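Local coordinates for acyl-CoA dehydrogenase family protein (Porphyromonas gingivalis, PDB 2OKU) that is the helical C-terminal domain of a protein that probably oxidises acyl-CoA substrates with FAD as cofactor, at residues Asp43-Leu48 / Glu70-Ala75. Numbering follows the deposited sequence.
Sequences DRAEAL and EMTAHA
Ala45 and Met71, their CA atoms 5.5 Å apart, are the nearest CA pair between segments 43-48 and 70-75, which lie on helices 32-53 and 58-87 and run antiparallel at 166° with axes 8.9 Å apart. Met71, built as selenomethionine, gives the largest share of the contact and lies across the face of the first helix. Its CG is anti to the backbone N (chi1 -172°) and sits over Ala45, 3.6 Å from Ala45 CA, with Ala45 CB close by. A bend at chi2 (77°) then turns the selenium away from the helix it comes from. Leu48 meets it there at about a right angle, with Leu48 CD2 3.9 Å from Met71 SE. The terminal methyl goes on outward to the first methylenes of Arg44, where Met71 CE lies 3.4 Å from Arg44 CG, a tight fit. Beyond them the Arg44 chain bends, and its guanidinium forms a salt bridge with Glu107 of helix 92-115; Leu48 also packs on that helix, at Val113. Next along the helix from Met71, Thr72 makes a looser contact, its CA 4.3 Å from Ala45 CB, while Thr72 OG1 is hydrogen-bonded to Leu68 O in its own helix. Within the antiparallel helical bundle of the acyl-CoA dehydrogenase C-terminal domain, the contact thus joins two helices by apolar fit: a small alanine lets the backbones come close beside a long, bent selenomethionine chain, and the charge of Arg44 is met outside this interface.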
loop_
_atom_site.group_PDB
_atom_site.type_symbol
_atom_site.label_atom_id
_atom_site.label_comp_id
_atom_site.label_asym_id
_atom_site.label_seq_id
_atom_site.Cartn_x
_atom_site.Cartn_y
_atom_site.Cartn_z
ATOM N N ASP A 43 -8.647 14.501 -2.463
ATOM C CA ASP A 43 -9.212 15.786 -2.065
ATOM C C ASP A 43 -8.981 16.045 -0.562
ATOM O O ASP A 43 -8.702 17.163 -0.184
ATOM C CB ASP A 43 -10.714 15.864 -2.336
ATOM C CG ASP A 43 -11.086 15.746 -3.822
ATOM O OD1 ASP A 43 -10.223 15.892 -4.706
ATOM O OD2 ASP A 43 -12.284 15.483 -4.088
ATOM N N ARG A 44 -9.131 15.011 0.273
ATOM C CA ARG A 44 -8.915 15.130 1.734
ATOM C C ARG A 44 -7.472 15.519 2.060
ATOM O O ARG A 44 -7.227 16.402 2.896
ATOM C CB ARG A 44 -9.252 13.816 2.442
ATOM C CG ARG A 44 -9.596 13.927 3.901
ATOM C CD ARG A 44 -11.083 13.612 4.040
ATOM N NE ARG A 44 -11.664 13.903 5.344
ATOM C CZ ARG A 44 -11.645 13.102 6.393
ATOM N NH1 ARG A 44 -11.007 11.934 6.351
ATOM N NH2 ARG A 44 -12.261 13.500 7.510
ATOM N N ALA A 45 -6.515 14.886 1.384
ATOM C CA ALA A 45 -5.100 15.258 1.548
ATOM C C ALA A 45 -4.836 16.729 1.156
ATOM O O ALA A 45 -4.225 17.458 1.899
ATOM C CB ALA A 45 -4.195 14.306 0.726
ATOM N N GLU A 46 -5.325 17.145 -0.013
ATOM C CA GLU A 46 -5.169 18.512 -0.488
ATOM C C GLU A 46 -5.785 19.484 0.510
ATOM O O GLU A 46 -5.200 20.516 0.802
ATOM C CB GLU A 46 -5.836 18.677 -1.863
ATOM C CG GLU A 46 -5.753 20.087 -2.464
ATOM C CD GLU A 46 -6.415 20.168 -3.815
ATOM O OE1 GLU A 46 -7.639 19.900 -3.884
ATOM O OE2 GLU A 46 -5.707 20.464 -4.793
ATOM N N ALA A 47 -6.983 19.159 0.991
ATOM C CA ALA A 47 -7.708 20.051 1.903
ATOM C C ALA A 47 -6.949 20.198 3.214
ATOM O O ALA A 47 -6.856 21.291 3.744
ATOM C CB ALA A 47 -9.124 19.553 2.160
ATOM N N LEU A 48 -6.395 19.107 3.729
ATOM C CA LEU A 48 -5.642 19.161 5.006
ATOM C C LEU A 48 -4.340 19.958 4.856
ATOM O O LEU A 48 -3.981 20.740 5.725
ATOM C CB LEU A 48 -5.340 17.761 5.546
ATOM C CG LEU A 48 -4.770 17.754 6.967
ATOM C CD1 LEU A 48 -5.839 18.249 7.974
ATOM C CD2 LEU A 48 -4.252 16.349 7.354
ATOM N N GLU A 70 2.492 11.742 5.063
ATOM C CA GLU A 70 1.721 10.527 5.268
ATOM C C GLU A 70 0.317 10.592 4.665
ATOM O O GLU A 70 -0.133 9.640 4.034
ATOM C CB GLU A 70 1.601 10.220 6.745
ATOM C CG GLU A 70 2.892 9.812 7.383
ATOM C CD GLU A 70 2.681 9.582 8.879
ATOM O OE1 GLU A 70 1.695 8.848 9.237
ATOM O OE2 GLU A 70 3.482 10.137 9.658
HETATM N N MSE A 71 -0.352 11.726 4.873
HETATM C CA MSE A 71 -1.690 11.952 4.360
HETATM C C MSE A 71 -1.687 11.767 2.837
HETATM O O MSE A 71 -2.569 11.115 2.249
HETATM C CB MSE A 71 -2.142 13.368 4.746
HETATM C CG MSE A 71 -3.581 13.657 4.439
HETATM SE SE MSE A 71 -4.722 12.785 5.827
HETATM C CE MSE A 71 -6.465 13.363 5.051
ATOM N N THR A 72 -0.661 12.313 2.194
ATOM C CA THR A 72 -0.491 12.164 0.769
ATOM C C THR A 72 -0.164 10.730 0.349
ATOM O O THR A 72 -0.720 10.237 -0.647
ATOM C CB THR A 72 0.599 13.160 0.242
ATOM O OG1 THR A 72 0.227 14.510 0.600
ATOM C CG2 THR A 72 0.725 13.041 -1.275
ATOM N N ALA A 73 0.765 10.099 1.065
ATOM C CA ALA A 73 1.192 8.725 0.820
ATOM C C ALA A 73 -0.008 7.766 0.778
ATOM O O ALA A 73 -0.104 6.891 -0.102
ATOM C CB ALA A 73 2.218 8.271 1.895
ATOM N N HIS A 74 -0.951 7.922 1.705
ATOM C CA HIS A 74 -2.124 7.032 1.714
ATOM C C HIS A 74 -2.895 7.100 0.391
ATOM O O HIS A 74 -3.290 6.056 -0.174
ATOM C CB HIS A 74 -3.035 7.301 2.924
ATOM C CG HIS A 74 -2.386 6.968 4.220
ATOM N ND1 HIS A 74 -1.922 5.703 4.501
ATOM C CD2 HIS A 74 -2.078 7.735 5.288
ATOM C CE1 HIS A 74 -1.327 5.716 5.683
ATOM N NE2 HIS A 74 -1.442 6.929 6.198
ATOM N N ALA A 75 -3.099 8.315 -0.120
ATOM C CA ALA A 75 -3.754 8.491 -1.414
ATOM C C ALA A 75 -2.953 7.938 -2.589
ATOM O O ALA A 75 -3.529 7.280 -3.450
ATOM C CB ALA A 75 -4.095 9.985 -1.655
#